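Local coordinates for beta-1,4-galactanase (Thielavia heterothallica, PDB 1HJS), which hydrolyses the beta-1,4-galactosidic linkages of type I arabinogalactans as a family 53 glycoside hydrolase, at residues A[9-14]-A[61-65]; A[126-130]-A[170-176]. All blocks are in the same frame, centred on the assembly; numbering follows the deposited sequence.

Contact 1 of 2, residues A[9-14]-A[61-65]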
# COMPACT_ATOMS: atom_id res chain seq x y z
N TRP A 9 0.66 2.64 8.36
CA TRP A 9 0.23 3.09 9.68
C TRP A 9 -0.69 4.30 9.61
O TRP A 9 -0.83 5.05 10.58
CB TRP A 9 1.47 3.42 10.52
CG TRP A 9 2.12 4.75 10.20
CD1 TRP A 9 2.25 5.33 8.96
CD2 TRP A 9 2.72 5.66 11.13
NE1 TRP A 9 2.89 6.54 9.07
CE2 TRP A 9 3.20 6.76 10.39
CE3 TRP A 9 2.91 5.64 12.52
CZ2 TRP A 9 3.85 7.85 10.99
CZ3 TRP A 9 3.56 6.72 13.12
CH2 TRP A 9 4.02 7.81 12.35
N SER A 10 -1.34 4.48 8.47
CA SER A 10 -2.24 5.61 8.23
C SER A 10 -3.17 6.02 9.37
O SER A 10 -3.31 7.21 9.66
CB SER A 10 -3.08 5.36 6.98
OG SER A 10 -2.26 5.06 5.86
N SER A 11 -3.79 5.04 10.02
CA SER A 11 -4.73 5.30 11.10
C SER A 11 -4.12 5.78 12.42
O SER A 11 -4.85 6.04 13.37
CB SER A 11 -5.53 4.04 11.40
OG SER A 11 -4.68 3.07 11.99
N VAL A 12 -2.80 5.89 12.49
CA VAL A 12 -2.14 6.29 13.73
C VAL A 12 -2.78 7.47 14.48
O VAL A 12 -3.13 7.33 15.65
CB VAL A 12 -0.63 6.56 13.52
CG1 VAL A 12 -0.42 7.68 12.51
CG2 VAL A 12 0.03 6.91 14.87
N VAL A 13 -2.93 8.62 13.83
CA VAL A 13 -3.51 9.78 14.49
C VAL A 13 -4.99 9.57 14.81
O VAL A 13 -5.49 10.04 15.83
CB VAL A 13 -3.32 11.07 13.65
CG1 VAL A 13 -4.23 12.18 14.16
CG2 VAL A 13 -1.87 11.52 13.74
N VAL A 14 -5.70 8.86 13.93
CA VAL A 14 -7.11 8.59 14.18
C VAL A 14 -7.24 7.81 15.48
O VAL A 14 -8.10 8.10 16.32
CB VAL A 14 -7.74 7.77 13.02
CG1 VAL A 14 -9.13 7.29 13.41
CG2 VAL A 14 -7.82 8.62 11.76
N TYR A 61 -2.88 15.89 7.08
CA TYR A 61 -2.83 14.76 8.00
C TYR A 61 -1.58 13.94 7.71
O TYR A 61 -0.85 13.55 8.62
CB TYR A 61 -4.09 13.91 7.82
CG TYR A 61 -4.15 12.64 8.65
CD1 TYR A 61 -3.45 11.50 8.26
CD2 TYR A 61 -4.92 12.59 9.81
CE1 TYR A 61 -3.53 10.32 9.02
CE2 TYR A 61 -5.00 11.42 10.57
CZ TYR A 61 -4.31 10.29 10.17
OH TYR A 61 -4.39 9.15 10.94
N ASN A 62 -1.33 13.70 6.43
CA ASN A 62 -0.18 12.92 6.00
C ASN A 62 1.16 13.60 6.21
O ASN A 62 2.16 12.95 6.52
CB ASN A 62 -0.35 12.53 4.54
CG ASN A 62 -1.17 11.27 4.38
OD1 ASN A 62 -0.67 10.17 4.63
ND2 ASN A 62 -2.43 11.41 3.99
N ILE A 63 1.20 14.92 6.04
CA ILE A 63 2.45 15.64 6.26
C ILE A 63 2.79 15.58 7.74
O ILE A 63 3.95 15.41 8.12
CB ILE A 63 2.35 17.11 5.77
CG1 ILE A 63 2.36 17.13 4.24
CG2 ILE A 63 3.50 17.94 6.34
CD1 ILE A 63 2.09 18.49 3.63
N ALA A 64 1.78 15.70 8.59
CA ALA A 64 2.00 15.66 10.03
C ALA A 64 2.62 14.33 10.47
O ALA A 64 3.61 14.32 11.21
CB ALA A 64 0.69 15.91 10.77
N ILE A 65 2.05 13.20 10.04
CA ILE A 65 2.61 11.93 10.45
C ILE A 65 3.89 11.58 9.70
O ILE A 65 4.75 10.87 10.22
CB ILE A 65 1.59 10.77 10.35
CG1 ILE A 65 1.11 10.58 8.91
CG2 ILE A 65 0.40 11.05 11.26
CD1 ILE A 65 0.18 9.38 8.74
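Tyr61 reaches out from helix 59-71 and sets its hydroxyl against the turn that leads into helix 12-17. CG stands anti to the backbone N (chi1 176°), which carries the ring over to Ser10-Val14. There OH donates to Ser10 O at 2.6 Å, approaching in the plane of that carbonyl, and Ser10 O in turn lies in the phenol plane at the ring edge. The same hydroxyl oxygen accepts from Val14 N at 3.3 Å and, weakly, from Val13 N. One hydroxyl thus ties a turn carbonyl to two amides in the first turn of the helix, and the three bonds hold the hydroxyl end of the ring in place against the turn. Val13 meets the ring from the opposite direction, its CB 3.5 Å from Tyr61 CE2, while Val14 comes in at about a right angle and lays CG2 near OH.

Ile65, one helical turn further on, packs beside Trp9 and the two valines Val12 and Val13. Its CG2 branch is pressed tightly against Val13 CG2 (3.4 Å) and also touches Val12 CG1. CG1 lies between the backbone N and the carbonyl carbon (chi1 61°), and CD1 at its end comes near Trp9 NE1 and Val12 CG1. The indole slides past Ile65 in the opposing direction: Trp9 CZ2 lies 3.7 Å from Ile65 CB, and Ile65 O sits in the ring plane at the edge, 3.2 Å from CZ2. The indole nitrogen is hydrogen-bonded to Gln46 on strand 43-48.

A type I turn, Trp9 to Val12, shapes the loop following strand 4-8. Packing such a loop and its short helix against the helix after the second strand is in keeping with the (beta/alpha)8 barrel of clan GH-A.

Contact 2 of 2, residues A[126-130]-A[170-176]; sequences QPTIV and SPKPKIM
Pro173 packs closely against Val130, whose CG2 lies 3.5 Å from Pro173 CG, tighter than ordinary van der Waals contact; Ile164 of helix 150-165 touches both residues. On the other face of the sheet the side chains of Ile129 and Met176 cross obliquely, Ile129 CG2 lying 4.1 Å from Met176 CE. Lys174 starts on that face too, but its ammonium leads away to a salt bridge with Glu240 and a hydrogen bond with Tyr4 OH. Three backbone bonds lock the strands: Lys174 N to Thr128 O, Val130 N to Lys174 O, and Met176 N to Val130 O. This is the parallel pairing of strands 129-132 and 174-179, fourth and fifth in the TIM barrel, with helix 150-165 in the crossover between them.

Ahead of the strands the pairing opens toward solvent at Ser170 and Pro171. A water donates to Pro127 O and Pro171 O, both at 2.8 Å, bridging the segments. Gln126 CG, anti to the carbonyl carbon (chi1 -68°), lies 3.2 Å from Ser170 O and 4.0 Å from Pro171 CD; beyond it the chain bends and NE2 bonds to Gln121 OE1. Cutting the side chain back to an alanine is likely to uncover Ser170 O and the Pro171 ring and cost Gln121 OE1 one of its two donors, the other being Ser170 N.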
# COMPACT_ATOMS: atom_id res chain seq x y z
N GLN A 126 10.46 13.76 1.55
CA GLN A 126 10.76 13.19 0.25
C GLN A 126 10.44 11.70 0.33
O GLN A 126 11.29 10.89 0.70
CB GLN A 126 12.23 13.37 -0.12
CG GLN A 126 12.67 14.81 -0.38
CD GLN A 126 12.97 15.57 0.90
OE1 GLN A 126 13.57 15.01 1.83
NE2 GLN A 126 12.59 16.84 0.95
N PRO A 127 9.20 11.31 -0.01
CA PRO A 127 8.87 9.89 0.06
C PRO A 127 9.80 9.03 -0.80
O PRO A 127 10.27 9.47 -1.85
CB PRO A 127 7.41 9.84 -0.41
CG PRO A 127 7.24 11.09 -1.21
CD PRO A 127 8.06 12.11 -0.48
N THR A 128 10.08 7.82 -0.34
CA THR A 128 10.94 6.92 -1.09
C THR A 128 10.10 6.25 -2.18
O THR A 128 10.63 5.82 -3.20
CB THR A 128 11.56 5.85 -0.18
OG1 THR A 128 10.54 5.26 0.63
CG2 THR A 128 12.61 6.47 0.72
N ILE A 129 8.80 6.17 -1.94
CA ILE A 129 7.87 5.55 -2.87
C ILE A 129 6.56 6.33 -2.96
O ILE A 129 6.06 6.84 -1.96
CB ILE A 129 7.49 4.11 -2.43
CG1 ILE A 129 8.75 3.24 -2.32
CG2 ILE A 129 6.50 3.49 -3.43
CD1 ILE A 129 8.47 1.84 -1.78
N VAL A 130 6.02 6.42 -4.17
CA VAL A 130 4.74 7.09 -4.38
C VAL A 130 3.94 6.23 -5.35
O VAL A 130 4.42 5.94 -6.45
CB VAL A 130 4.90 8.49 -5.02
CG1 VAL A 130 3.52 9.06 -5.36
CG2 VAL A 130 5.63 9.42 -4.06
N SER A 170 13.16 16.31 -4.04
CA SER A 170 14.56 15.98 -4.24
C SER A 170 15.14 15.35 -2.97
O SER A 170 15.25 16.01 -1.93
CB SER A 170 15.35 17.24 -4.60
OG SER A 170 16.69 16.92 -4.94
N PRO A 171 15.52 14.07 -3.04
CA PRO A 171 15.46 13.22 -4.24
C PRO A 171 14.04 12.82 -4.66
O PRO A 171 13.09 12.93 -3.88
CB PRO A 171 16.30 12.02 -3.85
CG PRO A 171 16.00 11.88 -2.39
CD PRO A 171 16.09 13.32 -1.91
N LYS A 172 13.92 12.37 -5.90
CA LYS A 172 12.63 11.92 -6.44
C LYS A 172 12.28 10.56 -5.86
O LYS A 172 13.15 9.77 -5.51
CB LYS A 172 12.72 11.77 -7.96
CG LYS A 172 11.88 12.75 -8.74
CD LYS A 172 12.37 14.15 -8.50
CE LYS A 172 11.53 15.17 -9.22
NZ LYS A 172 12.12 16.50 -8.97
N PRO A 173 10.98 10.27 -5.74
CA PRO A 173 10.57 8.98 -5.19
C PRO A 173 10.46 7.98 -6.33
O PRO A 173 10.44 8.36 -7.50
CB PRO A 173 9.20 9.28 -4.61
CG PRO A 173 8.64 10.23 -5.64
CD PRO A 173 9.81 11.16 -5.90
N LYS A 174 10.40 6.70 -5.99
CA LYS A 174 10.21 5.67 -7.00
C LYS A 174 8.71 5.73 -7.27
O LYS A 174 7.91 5.85 -6.33
CB LYS A 174 10.61 4.30 -6.46
CG LYS A 174 12.11 4.13 -6.28
CD LYS A 174 12.45 2.78 -5.68
CE LYS A 174 13.96 2.59 -5.56
NZ LYS A 174 14.30 1.31 -4.85
N ILE A 175 8.32 5.67 -8.54
CA ILE A 175 6.90 5.73 -8.88
C ILE A 175 6.33 4.32 -9.02
O ILE A 175 6.86 3.49 -9.75
CB ILE A 175 6.69 6.52 -10.18
CG1 ILE A 175 7.21 7.95 -9.99
CG2 ILE A 175 5.22 6.54 -10.55
CD1 ILE A 175 7.21 8.79 -11.24
N MET A 176 5.25 4.07 -8.30
CA MET A 176 4.63 2.74 -8.30
C MET A 176 3.19 2.68 -8.80
O MET A 176 2.41 3.60 -8.58
CB MET A 176 4.67 2.17 -6.89
CG MET A 176 3.85 0.90 -6.70
SD MET A 176 3.71 0.45 -4.96
CE MET A 176 5.33 -0.21 -4.65
O HOH W 1 10.63 12.10 -2.86

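Overall arrangement
Both contacts belong to one eight-stranded barrel, but they bind different layers of it. Contact 1 joins the loop after the first strand to the helix after the second, at the C-terminal, catalytic end of strand 4-8, whereas contact 2 pairs the fourth and fifth strands where they begin. Their centres lie 18 Å apart and their nearest atoms about 9 Å, so they do not touch. Neither contact includes the catalytic pair: the side chains of Ser10 in contact 1 and Met176 in contact 2 are both about 9 Å from that of Glu245, the assigned nucleophile, and Met176 is about 10 Å from the side chain of Glu135, the assigned proton donor.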